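Local coordinates for conserved hypothetical protein (Bacteroides thetaiotaomicron, PDB 2FB0) that is of unknown function but is possibly an oxidoreductase of the antibiotic biosynthesis monooxygenase family, at residues V11-E15 with T16-K20; Q76-G79 with I80-L84; N61-V64 with L65-H68. All coordinates share one frame; numbering follows the deposited sequence.

Interaction 1. Residues V11-E15 with T16-K20; sequences VRVNE and TNREK
Asn14 and Asn17 hold a tight turn at the protein surface, where the chain leaves strand 5-12 and winds into helix 18-32. The grip is on a single backbone N-H. Asn17 N gives a good hydrogen bond to Asn14 OD1 (2.8 Å), almost in line with the side-chain C=O, and a weak one to the main-chain Asn14 O (3.2 Å). Asn14 can reach round because its CG stands between its own N and carbonyl carbon (chi1 69°), curling the amide back over the following residues. The two asparagine amides are inclined at 52°, and Asn14 OD1 also touches Asn17 CB (3.3 Å). The amide nitrogen of Asn17 reaches away to the carbonyl of Leu84.

Beneath the turn lies buried Val13. Its CG2 packs on Asn17 CB at 3.5 Å, while CG1 meets the stem of Arg18 at CG (4.0 Å), the two side chains crossing at about a right angle.

Glu15 and Arg18 keep their flat ends nearly parallel, 7° apart, but do not pair: Glu15 OE1 is 5.0 Å from Arg18 NE. Instead Glu15 bridges to Arg50, and Arg18 reaches the Arg50 carbonyl and Glu45. A water links Glu15 O (2.9 Å) to Glu19 N.

With side-chain and main-chain oxygens of one asparagine converging on the N-H three residues on, this has the form of an Asx motif, its main-chain bond weak, placed at a strand-to-helix junction.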
loop_
_atom_site.group_PDB
_atom_site.type_symbol
_atom_site.label_atom_id
_atom_site.label_comp_id
_atom_site.label_asym_id
_atom_site.label_seq_id
_atom_site.Cartn_x
_atom_site.Cartn_y
_atom_site.Cartn_z
ATOM N N VAL A 11 1.664 -9.351 -1.798
ATOM C CA VAL A 11 1.493 -10.548 -2.614
ATOM C C VAL A 11 2.660 -10.659 -3.594
ATOM O O VAL A 11 2.967 -9.701 -4.328
ATOM C CB VAL A 11 0.149 -10.550 -3.393
ATOM C CG1 VAL A 11 -0.048 -11.873 -4.155
ATOM C CG2 VAL A 11 -1.053 -10.299 -2.460
ATOM N N ARG A 12 3.325 -11.813 -3.582
ATOM C CA ARG A 12 4.371 -12.114 -4.557
ATOM C C ARG A 12 3.809 -13.149 -5.537
ATOM O O ARG A 12 3.291 -14.189 -5.120
ATOM C CB ARG A 12 5.642 -12.627 -3.855
ATOM C CG ARG A 12 6.925 -12.566 -4.710
ATOM C CD ARG A 12 7.058 -13.776 -5.635
ATOM N NE ARG A 12 7.995 -13.550 -6.739
ATOM C CZ ARG A 12 8.192 -14.390 -7.755
ATOM N NH1 ARG A 12 7.525 -15.543 -7.826
ATOM N NH2 ARG A 12 9.060 -14.070 -8.708
ATOM N N VAL A 13 3.901 -12.849 -6.828
ATOM C CA VAL A 13 3.303 -13.675 -7.878
ATOM C C VAL A 13 4.197 -13.716 -9.128
ATOM O O VAL A 13 4.793 -12.695 -9.507
ATOM C CB VAL A 13 1.869 -13.161 -8.242
ATOM C CG1 VAL A 13 1.901 -11.725 -8.835
ATOM C CG2 VAL A 13 1.144 -14.137 -9.164
ATOM N N ASN A 14 4.294 -14.893 -9.759
ATOM C CA ASN A 14 5.062 -15.052 -11.001
ATOM C C ASN A 14 4.328 -14.482 -12.202
ATOM O O ASN A 14 3.157 -14.121 -12.098
ATOM C CB ASN A 14 5.478 -16.528 -11.230
ATOM C CG ASN A 14 4.296 -17.445 -11.560
ATOM O OD1 ASN A 14 3.286 -17.028 -12.130
ATOM N ND2 ASN A 14 4.438 -18.717 -11.209
ATOM N N GLU A 15 5.016 -14.403 -13.345
ATOM C CA GLU A 15 4.454 -13.773 -14.540
ATOM C C GLU A 15 3.280 -14.532 -15.137
ATOM O O GLU A 15 2.346 -13.925 -15.676
ATOM C CB GLU A 15 5.536 -13.550 -15.610
ATOM C CG GLU A 15 5.064 -12.656 -16.769
ATOM C CD GLU A 15 4.713 -11.222 -16.324
ATOM O OE1 GLU A 15 5.480 -10.634 -15.522
ATOM O OE2 GLU A 15 3.670 -10.690 -16.782
ATOM N N THR A 16 3.316 -15.862 -15.045
ATOM C CA THR A 16 2.200 -16.670 -15.542
ATOM C C THR A 16 0.908 -16.336 -14.791
ATOM O O THR A 16 -0.162 -16.245 -15.399
ATOM C CB THR A 16 2.488 -18.185 -15.407
ATOM O OG1 THR A 16 3.731 -18.489 -16.051
ATOM C CG2 THR A 16 1.355 -19.022 -16.038
ATOM N N ASN A 17 1.027 -16.140 -13.476
ATOM C CA ASN A 17 -0.134 -16.005 -12.584
ATOM C C ASN A 17 -0.503 -14.550 -12.239
ATOM O O ASN A 17 -1.521 -14.295 -11.591
ATOM C CB ASN A 17 0.131 -16.773 -11.280
ATOM C CG ASN A 17 0.239 -18.287 -11.490
ATOM O OD1 ASN A 17 -0.028 -18.797 -12.577
ATOM N ND2 ASN A 17 0.617 -18.998 -10.444
ATOM N N ARG A 18 0.345 -13.616 -12.665
ATOM C CA ARG A 18 0.273 -12.220 -12.218
ATOM C C ARG A 18 -1.103 -11.591 -12.432
ATOM O O ARG A 18 -1.734 -11.130 -11.476
ATOM C CB ARG A 18 1.385 -11.385 -12.878
ATOM C CG ARG A 18 1.469 -9.932 -12.364
ATOM C CD ARG A 18 2.434 -9.091 -13.192
ATOM N NE ARG A 18 2.534 -7.741 -12.639
ATOM C CZ ARG A 18 1.697 -6.748 -12.927
ATOM N NH1 ARG A 18 0.707 -6.935 -13.795
ATOM N NH2 ARG A 18 1.864 -5.549 -12.363
ATOM N N GLU A 19 -1.568 -11.603 -13.684
ATOM C CA GLU A 19 -2.832 -10.999 -14.077
ATOM C C GLU A 19 -4.024 -11.648 -13.383
ATOM O O GLU A 19 -4.968 -10.951 -12.995
ATOM C CB GLU A 19 -3.007 -11.089 -15.600
ATOM C CG GLU A 19 -4.218 -10.324 -16.166
ATOM C CD GLU A 19 -5.500 -11.162 -16.278
ATOM O OE1 GLU A 19 -6.558 -10.583 -16.616
ATOM O OE2 GLU A 19 -5.463 -12.391 -16.030
ATOM N N LYS A 20 -3.983 -12.979 -13.253
ATOM C CA LYS A 20 -5.077 -13.725 -12.638
ATOM C C LYS A 20 -5.204 -13.382 -11.158
ATOM O O LYS A 20 -6.301 -13.234 -10.654
ATOM C CB LYS A 20 -4.879 -15.253 -12.814
ATOM C CG LYS A 20 -5.032 -15.758 -14.258
ATOM C CD LYS A 20 -4.482 -17.185 -14.398
ATOM C CE LYS A 20 -4.282 -17.577 -15.876
ATOM N NZ LYS A 20 -3.665 -18.942 -15.962
HETATM O O HOH W 1 0.069 -12.255 -16.270
#

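Interaction 2. Residues Q76-G79 with I80-L84; sequences QYVG and IIQEL
Tyr77 and Ile80 lie side by side and point the same way, with Ile80 CD1 4.0 Å from Tyr77 CD2 and oblique to the ring. Ile80 reaches there by turning CG1 beside its own N (chi1 -70°), which runs the chain back toward the preceding turn and rests CG1 on Gln76 O at 3.3 Å. Gln76 approaches the same tyrosine differently: its amide carbon CD sits over one ring face, 3.8 Å above the plane and displaced toward the rim.

All this hangs on regular alpha-helical bonding between residues four apart, in a helix laid against the antiparallel sheet as in the dimeric alpha/beta barrel fold. Ile81 N to Tyr77 O (2.9 Å) and Gln82 N to Val78 O (2.8 Å) are both nearly straight at the hydrogen.

On another side of the helix Gln82 crosses Val78 obliquely. Its CG folds back over Val78 O at 3.4 Å, and the extended remainder lays the amide against a methyl group, with Gln82 NE2 3.7 Å from Val78 CG1. Val78, Ile81 and Gln82 also touch Met87 of strand 86-93, whereas Tyr77 leans on Glu27 and Leu28 and Ile80 on Ala24, all three in helix 18-32.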
loop_
_atom_site.group_PDB
_atom_site.type_symbol
_atom_site.label_atom_id
_atom_site.label_comp_id
_atom_site.label_asym_id
_atom_site.label_seq_id
_atom_site.Cartn_x
_atom_site.Cartn_y
_atom_site.Cartn_z
ATOM N N GLN A 76 -13.548 -17.471 -1.065
ATOM C CA GLN A 76 -13.438 -17.727 -2.499
ATOM C C GLN A 76 -12.195 -17.049 -3.096
ATOM O O GLN A 76 -11.324 -17.719 -3.657
ATOM C CB GLN A 76 -14.732 -17.281 -3.202
ATOM C CG GLN A 76 -14.711 -17.221 -4.740
ATOM C CD GLN A 76 -16.028 -16.675 -5.335
ATOM O OE1 GLN A 76 -16.941 -16.265 -4.602
ATOM N NE2 GLN A 76 -16.122 -16.662 -6.667
ATOM N N TYR A 77 -12.094 -15.730 -2.941
ATOM C CA TYR A 77 -11.032 -14.984 -3.612
ATOM C C TYR A 77 -9.675 -15.108 -2.938
ATOM O O TYR A 77 -8.667 -15.173 -3.616
ATOM C CB TYR A 77 -11.451 -13.521 -3.885
ATOM C CG TYR A 77 -12.569 -13.446 -4.907
ATOM C CD1 TYR A 77 -13.852 -13.040 -4.538
ATOM C CD2 TYR A 77 -12.352 -13.828 -6.237
ATOM C CE1 TYR A 77 -14.886 -12.993 -5.471
ATOM C CE2 TYR A 77 -13.379 -13.787 -7.175
ATOM C CZ TYR A 77 -14.639 -13.365 -6.783
ATOM O OH TYR A 77 -15.663 -13.320 -7.701
ATOM N N VAL A 78 -9.643 -15.185 -1.611
ATOM C CA VAL A 78 -8.370 -15.406 -0.934
ATOM C C VAL A 78 -7.835 -16.803 -1.264
ATOM O O VAL A 78 -6.642 -16.964 -1.529
ATOM C CB VAL A 78 -8.452 -15.165 0.595
ATOM C CG1 VAL A 78 -7.148 -15.555 1.268
ATOM C CG2 VAL A 78 -8.735 -13.690 0.866
ATOM N N GLY A 79 -8.730 -17.791 -1.273
ATOM C CA GLY A 79 -8.385 -19.136 -1.730
ATOM C C GLY A 79 -7.714 -19.085 -3.099
ATOM O O GLY A 79 -6.647 -19.648 -3.282
ATOM N N ILE A 80 -8.330 -18.373 -4.037
ATOM C CA ILE A 80 -7.779 -18.202 -5.391
ATOM C C ILE A 80 -6.388 -17.563 -5.386
ATOM O O ILE A 80 -5.449 -18.081 -6.012
ATOM C CB ILE A 80 -8.741 -17.425 -6.316
ATOM C CG1 ILE A 80 -9.967 -18.287 -6.654
ATOM C CG2 ILE A 80 -8.029 -17.000 -7.621
ATOM C CD1 ILE A 80 -11.173 -17.493 -7.146
ATOM N N ILE A 81 -6.245 -16.446 -4.669
ATOM C CA ILE A 81 -4.956 -15.744 -4.633
ATOM C C ILE A 81 -3.877 -16.633 -4.014
ATOM O O ILE A 81 -2.752 -16.690 -4.520
ATOM C CB ILE A 81 -5.056 -14.363 -3.914
ATOM C CG1 ILE A 81 -6.059 -13.457 -4.645
ATOM C CG2 ILE A 81 -3.695 -13.691 -3.836
ATOM C CD1 ILE A 81 -6.500 -12.211 -3.831
ATOM N N GLN A 82 -4.231 -17.344 -2.943
ATOM C CA GLN A 82 -3.299 -18.256 -2.268
ATOM C C GLN A 82 -2.824 -19.416 -3.149
ATOM O O GLN A 82 -1.723 -19.925 -2.975
ATOM C CB GLN A 82 -3.919 -18.801 -0.975
ATOM C CG GLN A 82 -3.864 -17.786 0.156
ATOM C CD GLN A 82 -4.535 -18.266 1.433
ATOM O OE1 GLN A 82 -4.057 -17.977 2.531
ATOM N NE2 GLN A 82 -5.651 -18.983 1.301
ATOM N N GLU A 83 -3.667 -19.815 -4.094
ATOM C CA GLU A 83 -3.351 -20.880 -5.025
ATOM C C GLU A 83 -2.424 -20.376 -6.133
ATOM O O GLU A 83 -1.609 -21.128 -6.667
ATOM C CB GLU A 83 -4.661 -21.433 -5.604
ATOM C CG GLU A 83 -4.662 -22.911 -5.944
ATOM C CD GLU A 83 -4.195 -23.838 -4.828
ATOM O OE1 GLU A 83 -4.395 -23.544 -3.627
ATOM O OE2 GLU A 83 -3.604 -24.882 -5.172
ATOM N N LEU A 84 -2.538 -19.086 -6.445
ATOM C CA LEU A 84 -1.745 -18.428 -7.493
ATOM C C LEU A 84 -0.459 -17.770 -7.007
ATOM O O LEU A 84 0.462 -17.536 -7.792
ATOM C CB LEU A 84 -2.600 -17.357 -8.186
ATOM C CG LEU A 84 -3.803 -17.784 -9.024
ATOM C CD1 LEU A 84 -4.782 -16.612 -9.186
ATOM C CD2 LEU A 84 -3.364 -18.336 -10.388
#

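Interaction 3. Residues N61-V64 with L65-H68; sequences NAEV and LAAH. With ACT (acetate ion), chain B.
Asn61 opens the helix that carries Leu65 and His68, and one main-chain bond and one side-chain cap fix its first turn. Asn61 O accepts from Leu65 N (3.3 Å), while the same residue's side chain caps the N terminus: OD1 takes the Val64 N-H at 2.9 Å, nearly straight at 164°. With chi1 at 53° the Asn61 side chain folds back over its own main chain, bringing OD1 over the end of the helix. Further bonds between residues four apart follow, among them His68 N to Val64 O at 3.0 Å, where the donor lies well above the carbonyl plane.

Side-chain contact along the helix is light. The CB of His68 rests on Val64 O at 3.4 Å, and Ala66 CB lies 3.5 Å from Ala62 O.

The remaining polar contact is with an acetate ion, probably from the crystallisation liquor. His68 NE2 donates to the acetate O at 2.8 Å, almost perfectly straight (174°), with the ion at the ring edge; Tyr41 OH bonds the ion as well. On the other ring nitrogen, ND1 is hydrogen-bonded to Glu35, and the two bonds together help to hold the ring's rotation.

Trp59 of strand 52-59 meets the imidazole and touches Val64 and Leu65; Leu65 also reaches Leu7 of strand 5-12, and Phe74 of helix 72-84 makes an edge-to-face contact with His68.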
loop_
_atom_site.group_PDB
_atom_site.type_symbol
_atom_site.label_atom_id
_atom_site.label_comp_id
_atom_site.label_asym_id
_atom_site.label_seq_id
_atom_site.Cartn_x
_atom_site.Cartn_y
_atom_site.Cartn_z
ATOM N N ASN A 61 -13.385 -1.652 12.630
ATOM C CA ASN A 61 -12.951 -2.226 13.892
ATOM C C ASN A 61 -12.650 -3.713 13.718
ATOM O O ASN A 61 -12.833 -4.284 12.622
ATOM C CB ASN A 61 -14.021 -2.021 14.986
ATOM C CG ASN A 61 -15.386 -2.528 14.569
ATOM O OD1 ASN A 61 -15.554 -3.710 14.273
ATOM N ND2 ASN A 61 -16.375 -1.633 14.536
ATOM N N ALA A 62 -12.192 -4.324 14.805
ATOM C CA ALA A 62 -11.814 -5.741 14.820
ATOM C C ALA A 62 -12.968 -6.682 14.512
ATOM O O ALA A 62 -12.766 -7.738 13.899
ATOM C CB ALA A 62 -11.159 -6.110 16.166
ATOM N N GLU A 63 -14.180 -6.311 14.923
ATOM C CA GLU A 63 -15.314 -7.203 14.723
ATOM C C GLU A 63 -15.869 -7.241 13.303
ATOM O O GLU A 63 -16.249 -8.310 12.828
ATOM C CB GLU A 63 -16.397 -7.010 15.790
ATOM C CG GLU A 63 -15.979 -7.650 17.147
ATOM C CD GLU A 63 -15.268 -9.030 17.005
ATOM O OE1 GLU A 63 -15.940 -10.047 16.654
ATOM O OE2 GLU A 63 -14.030 -9.097 17.255
ATOM N N VAL A 64 -15.896 -6.106 12.613
ATOM C CA VAL A 64 -16.283 -6.129 11.201
ATOM C C VAL A 64 -15.218 -6.821 10.327
ATOM O O VAL A 64 -15.545 -7.395 9.288
ATOM C CB VAL A 64 -16.662 -4.725 10.630
ATOM C CG1 VAL A 64 -17.954 -4.178 11.312
ATOM C CG2 VAL A 64 -15.513 -3.744 10.760
ATOM N N LEU A 65 -13.953 -6.747 10.742
ATOM C CA LEU A 65 -12.880 -7.475 10.055
ATOM C C LEU A 65 -13.058 -8.991 10.241
ATOM O O LEU A 65 -12.966 -9.755 9.271
ATOM C CB LEU A 65 -11.494 -7.024 10.527
ATOM C CG LEU A 65 -10.310 -7.810 9.929
ATOM C CD1 LEU A 65 -10.276 -7.753 8.383
ATOM C CD2 LEU A 65 -8.992 -7.344 10.517
ATOM N N ALA A 66 -13.328 -9.406 11.481
ATOM C CA ALA A 66 -13.584 -10.819 11.800
ATOM C C ALA A 66 -14.745 -11.354 10.978
ATOM O O ALA A 66 -14.642 -12.431 10.401
ATOM C CB ALA A 66 -13.842 -11.009 13.306
ATOM N N ALA A 67 -15.830 -10.582 10.891
ATOM C CA ALA A 67 -16.973 -10.957 10.060
ATOM C C ALA A 67 -16.608 -11.042 8.570
ATOM O O ALA A 67 -17.048 -11.961 7.880
ATOM C CB ALA A 67 -18.161 -9.989 10.285
ATOM N N HIS A 68 -15.820 -10.085 8.074
ATOM C CA HIS A 68 -15.307 -10.129 6.692
ATOM C C HIS A 68 -14.613 -11.459 6.380
ATOM O O HIS A 68 -14.819 -12.048 5.323
ATOM C CB HIS A 68 -14.339 -8.963 6.470
ATOM C CG HIS A 68 -13.527 -9.050 5.213
ATOM N ND1 HIS A 68 -14.080 -8.958 3.954
ATOM C CD2 HIS A 68 -12.186 -9.151 5.027
ATOM C CE1 HIS A 68 -13.119 -9.024 3.045
ATOM N NE2 HIS A 68 -11.960 -9.132 3.671
HETATM C C ACT B . -8.415 -9.473 3.366
HETATM O O ACT B . -9.413 -9.300 2.624
HETATM O OXT ACT B . -8.590 -9.375 4.610
HETATM C CH3 ACT B . -7.075 -9.807 2.809
#

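How the interactions relate
From the N terminus, interaction 1 comes first, turning the chain from strand 5-12 into helix 18-32. Two strands later interaction 3 starts helix 62-68, and interaction 2 then runs along the last turns of helix 72-84, just before strand 86-93. Interaction 1 closes a short turn, while the other two span successive turns of a single helix each; none nests or crosses. Yet interactions 1 and 2 meet in space: Asn17 ND2 probably hydrogen-bonds to Leu84 O, tying the approach to helix 18-32 to the end of helix 72-84. Interaction 3 lies on the opposite side of the chain's centre from interaction 1; its nearest atoms come within about 6 Å of interaction 2.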